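Local coordinates for N-terminal acetyltransferase B complex subunit MDM20 (Candida albicans, PDB 5K04) that serves as the non-catalytic, auxiliary subunit of the N-terminal acetyltransferase NatB and embraces the catalytic subunit NAT3, at the interface of chains A and B. Sequence-based numbering; all coordinates share one arbitrary frame. Chains: chain A, Uncharacterized protein; chain B, N-terminal acetyltransferase B complex subunit NAT3.

Contact 1: the interface of chains A and B. Residues chain A 245-248; chain B 2-4, 92, 96.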
loop_
_atom_site.group_PDB
_atom_site.type_symbol
_atom_site.label_atom_id
_atom_site.label_comp_id
_atom_site.label_asym_id
_atom_site.label_seq_id
_atom_site.Cartn_x
_atom_site.Cartn_y
_atom_site.Cartn_z
ATOM N N PHE A 245 21.360 21.615 10.545
ATOM C CA PHE A 245 20.171 20.947 10.052
ATOM C C PHE A 245 20.239 20.756 8.534
ATOM O O PHE A 245 20.082 19.632 8.042
ATOM C CB PHE A 245 18.933 21.728 10.493
ATOM C CG PHE A 245 17.661 20.981 10.290
ATOM C CD1 PHE A 245 17.672 19.601 10.170
ATOM C CD2 PHE A 245 16.456 21.658 10.173
ATOM C CE1 PHE A 245 16.507 18.903 9.955
ATOM C CE2 PHE A 245 15.289 20.972 9.962
ATOM C CZ PHE A 245 15.314 19.585 9.846
ATOM N N ASP A 246 20.531 21.820 7.785
ATOM C CA ASP A 246 20.718 21.768 6.317
ATOM C C ASP A 246 19.481 21.201 5.621
ATOM O O ASP A 246 19.513 20.148 4.980
ATOM C CB ASP A 246 21.961 20.978 5.911
ATOM C CG ASP A 246 22.232 21.055 4.391
ATOM O OD1 ASP A 246 21.660 21.930 3.710
ATOM O OD2 ASP A 246 23.011 20.228 3.872
ATOM N N ASP A 247 18.390 21.953 5.743
ATOM C CA ASP A 247 17.047 21.510 5.388
ATOM C C ASP A 247 16.448 22.502 4.396
ATOM O O ASP A 247 16.271 23.683 4.724
ATOM C CB ASP A 247 16.202 21.409 6.656
ATOM C CG ASP A 247 14.886 20.751 6.427
ATOM O OD1 ASP A 247 14.867 19.524 6.187
ATOM O OD2 ASP A 247 13.869 21.466 6.538
ATOM N N PHE A 248 16.142 22.028 3.183
ATOM C CA PHE A 248 15.744 22.947 2.119
ATOM C C PHE A 248 14.496 23.743 2.498
ATOM O O PHE A 248 14.460 24.965 2.334
ATOM C CB PHE A 248 15.520 22.193 0.813
ATOM C CG PHE A 248 15.416 23.094 -0.386
ATOM C CD1 PHE A 248 16.477 23.919 -0.738
ATOM C CD2 PHE A 248 14.272 23.121 -1.162
ATOM C CE1 PHE A 248 16.396 24.755 -1.848
ATOM C CE2 PHE A 248 14.184 23.958 -2.280
ATOM C CZ PHE A 248 15.243 24.776 -2.618
ATOM N N THR B 2 17.254 18.458 -0.299
ATOM C CA THR B 2 16.540 17.546 0.588
ATOM C C THR B 2 16.019 18.291 1.810
ATOM O O THR B 2 16.627 19.257 2.295
ATOM C CB THR B 2 17.432 16.349 1.044
ATOM O OG1 THR B 2 18.047 16.619 2.303
ATOM C CG2 THR B 2 18.504 16.050 -0.009
ATOM N N SER B 3 14.850 17.868 2.261
ATOM C CA SER B 3 14.339 18.232 3.568
ATOM C C SER B 3 14.048 16.943 4.326
ATOM O O SER B 3 13.843 15.882 3.729
ATOM C CB SER B 3 13.084 19.118 3.466
ATOM O OG SER B 3 13.310 20.207 2.575
ATOM N N ILE B 4 14.054 17.023 5.649
ATOM C CA ILE B 4 13.862 15.854 6.490
ATOM C C ILE B 4 12.533 15.984 7.215
ATOM O O ILE B 4 12.215 17.047 7.771
ATOM C CB ILE B 4 15.043 15.671 7.458
ATOM C CG1 ILE B 4 16.251 15.165 6.658
ATOM C CG2 ILE B 4 14.705 14.671 8.536
ATOM C CD1 ILE B 4 17.535 15.082 7.450
ATOM N N LYS B 92 24.068 12.388 5.027
ATOM C CA LYS B 92 23.290 13.366 5.787
ATOM C C LYS B 92 22.314 12.686 6.743
ATOM O O LYS B 92 22.183 13.100 7.901
ATOM C CB LYS B 92 22.538 14.308 4.839
ATOM C CG LYS B 92 21.187 14.808 5.392
ATOM C CD LYS B 92 20.509 15.873 4.515
ATOM C CE LYS B 92 20.754 17.275 5.066
ATOM N NZ LYS B 92 20.142 17.477 6.435
ATOM N N GLU B 96 22.455 13.281 10.722
ATOM C CA GLU B 96 21.325 13.889 11.427
ATOM C C GLU B 96 21.031 13.203 12.767
ATOM O O GLU B 96 20.488 13.835 13.680
ATOM C CB GLU B 96 20.088 13.850 10.520
ATOM C CG GLU B 96 18.738 14.133 11.199
ATOM C CD GLU B 96 18.565 15.568 11.698
ATOM O OE1 GLU B 96 17.566 15.821 12.413
ATOM O OE2 GLU B 96 19.404 16.443 11.377
HETATM O O HOH W 1 11.762 19.871 6.877
#

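Contact 2: the interface of chains A and B. Residues chain A 345, 374, 409-410, 557-558; chain B 81-83.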
loop_
_atom_site.group_PDB
_atom_site.type_symbol
_atom_site.label_atom_id
_atom_site.label_comp_id
_atom_site.label_asym_id
_atom_site.label_seq_id
_atom_site.Cartn_x
_atom_site.Cartn_y
_atom_site.Cartn_z
ATOM N N LYS A 345 17.613 14.686 -21.196
ATOM C CA LYS A 345 16.345 14.984 -20.539
ATOM C C LYS A 345 15.972 16.451 -20.706
ATOM O O LYS A 345 14.809 16.773 -20.972
ATOM C CB LYS A 345 16.433 14.628 -19.062
ATOM C CG LYS A 345 16.408 13.140 -18.784
ATOM C CD LYS A 345 16.945 12.860 -17.401
ATOM C CE LYS A 345 15.916 12.246 -16.522
ATOM N NZ LYS A 345 16.597 11.371 -15.540
ATOM N N GLU A 374 17.979 5.008 -17.995
ATOM C CA GLU A 374 17.036 6.108 -17.874
ATOM C C GLU A 374 16.672 6.629 -19.254
ATOM O O GLU A 374 15.511 6.963 -19.517
ATOM C CB GLU A 374 17.643 7.222 -17.020
ATOM C CG GLU A 374 17.872 6.867 -15.539
ATOM C CD GLU A 374 16.578 6.593 -14.757
ATOM O OE1 GLU A 374 16.542 5.629 -13.957
ATOM O OE2 GLU A 374 15.592 7.345 -14.953
ATOM N N TYR A 409 14.683 -2.169 -11.517
ATOM C CA TYR A 409 13.299 -2.528 -11.254
ATOM C C TYR A 409 12.349 -1.876 -12.253
ATOM O O TYR A 409 11.335 -2.481 -12.621
ATOM C CB TYR A 409 12.931 -2.173 -9.808
ATOM C CG TYR A 409 12.782 -0.698 -9.504
ATOM C CD1 TYR A 409 11.630 -0.003 -9.856
ATOM C CD2 TYR A 409 13.778 0.003 -8.838
ATOM C CE1 TYR A 409 11.481 1.351 -9.571
ATOM C CE2 TYR A 409 13.637 1.379 -8.559
ATOM C CZ TYR A 409 12.495 2.042 -8.928
ATOM O OH TYR A 409 12.335 3.386 -8.635
ATOM N N LYS A 410 12.650 -0.656 -12.710
ATOM C CA LYS A 410 11.744 -0.014 -13.656
ATOM C C LYS A 410 11.640 -0.827 -14.936
ATOM O O LYS A 410 10.546 -1.007 -15.478
ATOM C CB LYS A 410 12.187 1.422 -13.955
ATOM C CG LYS A 410 11.965 2.374 -12.779
ATOM C CD LYS A 410 11.869 3.822 -13.224
ATOM C CE LYS A 410 13.149 4.340 -13.807
ATOM N NZ LYS A 410 14.238 4.361 -12.824
ATOM N N ASN A 557 9.133 6.659 -12.440
ATOM C CA ASN A 557 9.979 7.511 -11.613
ATOM C C ASN A 557 11.099 8.105 -12.449
ATOM O O ASN A 557 11.891 7.373 -13.049
ATOM C CB ASN A 557 10.550 6.708 -10.447
ATOM C CG ASN A 557 10.929 7.577 -9.268
ATOM O OD1 ASN A 557 10.067 8.053 -8.536
ATOM N ND2 ASN A 557 12.226 7.778 -9.073
ATOM N N GLY A 558 11.143 9.437 -12.515
ATOM C CA GLY A 558 12.107 10.123 -13.347
ATOM C C GLY A 558 11.691 10.264 -14.787
ATOM O O GLY A 558 12.453 10.825 -15.587
ATOM N N LEU B 81 16.934 6.646 -2.628
ATOM C CA LEU B 81 16.457 6.481 -3.997
ATOM C C LEU B 81 17.585 6.717 -5.003
ATOM O O LEU B 81 18.393 7.635 -4.844
ATOM C CB LEU B 81 15.301 7.456 -4.248
ATOM C CG LEU B 81 14.637 7.425 -5.616
ATOM C CD1 LEU B 81 14.106 6.034 -5.841
ATOM C CD2 LEU B 81 13.524 8.488 -5.701
ATOM N N ASP B 82 17.625 5.871 -6.050
ATOM C CA ASP B 82 18.704 5.907 -7.047
ATOM C C ASP B 82 18.908 7.297 -7.655
ATOM O O ASP B 82 20.045 7.707 -7.909
ATOM C CB ASP B 82 18.416 4.886 -8.155
ATOM C CG ASP B 82 17.041 5.071 -8.785
ATOM O OD1 ASP B 82 16.340 6.043 -8.427
ATOM O OD2 ASP B 82 16.657 4.235 -9.636
ATOM N N GLN B 83 17.816 8.034 -7.907
ATOM C CA GLN B 83 17.937 9.350 -8.536
ATOM C C GLN B 83 18.733 10.316 -7.673
ATOM O O GLN B 83 19.333 11.263 -8.194
ATOM C CB GLN B 83 16.551 9.944 -8.823
ATOM C CG GLN B 83 15.585 9.032 -9.576
ATOM C CD GLN B 83 15.940 8.860 -11.054
ATOM O OE1 GLN B 83 16.235 9.830 -11.755
ATOM N NE2 GLN B 83 15.905 7.617 -11.530
#

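Contact 1: the interface of chains A and B
The side-chain nitrogen NZ of B:Lys92 is gripped by the backbone carbonyl A:Phe245 O and held more weakly by A:Asp246 O. The bond from B:Lys92 NZ to A:Phe245 O is 2.7 Å long and lies nearly along the C=O axis, at 164°. Here the MDM20 loop between helices 229-242 and 248-260 docks on the N-terminal strand 3-6 and helix 89-96 of the catalytic subunit NAT3. The lysine chain bends at chi3 and chi4, and this turns its end into the loop. A:Asp246 CB lies against B:Lys92 CE. A:Asp246 OD2 stays 4.7 Å from B:Lys92 NZ, a nearness that may help if the lysine is charged. A:Asp247 points its side chain at strand 3-6, with CG anti to the backbone N (chi1 -170°). A:Asp247 OD1 accepts B:Ile4 N at 2.7 Å, met almost head-on. OD2 reaches B:Ile4 O through water 1, so the carboxylate serves both the N-H and the carbonyl of one strand residue. The start of the modelled NAT3 chain is also held by a backbone bond, 2.9 Å from A:Phe248 N to B:Thr2 O. This uses an N-H at the first turn of helix 248-260. The ring of A:Phe245 has A:Asp247 CB over the rim of one face. B:Glu96 meets this ring with its carboxylate plane turned 41° from it. B:Glu96 OE2 lies 3.8 Å from A:Phe245 CD1.

Contact 2: the interface of chains A and B
B:Gln83 of the GNAT-family subunit NAT3 pushes its amide towards the carboxylate of A:Glu374, each side chain extending from its own subunit to meet the other. The amide and carboxylate planes are turned 66° apart. MDM20 side chains here surround the 3-10 turn 82-84 that follows strand 70-80 of the GNAT fold. B:Gln83 NE2 gives a weak hydrogen bond to A:Glu374 OE1, at 3.2 Å. The glutamine chain bends at chi2 (-73°), which carries its amide away from the turn into the group of MDM20 side chains. A:Lys410 fixes the carboxylate from within MDM20. A:Lys410 NZ forms a salt bridge of 2.9 Å with A:Glu374 OE1, using the syn lone pair of that oxygen. OE1 takes the lysine firmly and the amide weakly; NE2 sits almost as near OE2. A:Lys410 lies obliquely to B:Asp82, with NZ 4.0 Å from OD2. No salt bridge forms here, but the lysine probably offsets the nearness of the two acids, A:Glu374 and B:Asp82. B:Asp82 OD1 hydrogen-bonds the backbone N of the next residue, B:Gln83, in a bent geometry. A:Asn557 runs antiparallel alongside B:Gln83, its amide plane 74° from the glutamine amide. A:Asn557 ND2 lies 3.6 Å from B:Gln83 CG and 3.7 Å from B:Leu81 CD2, so a polar nitrogen faces aliphatic carbon. On the far side of the glutamine, A:Lys345 NZ comes obliquely to 4.1 Å from B:Gln83 OE1.

Contact 1 and contact 2 belong to one interface between MDM20 and NAT3, and the centres of their C-alpha atoms are about 22 Å apart. They share no residues. On NAT3, the 3-10 helix 82-84 of contact 2 precedes helix 89-96 of contact 1, which also uses the N-terminal strand. The CoA-binding residues B:Arg86 and B:Gly88 lie between, and B:Ala90 begins the helix, so docking might help steady the CoA loop. On MDM20 contact 1 uses a continuous stretch, whereas contact 2 gathers well-separated parts of the chain. These separate points probably help fix the orientation of NAT3.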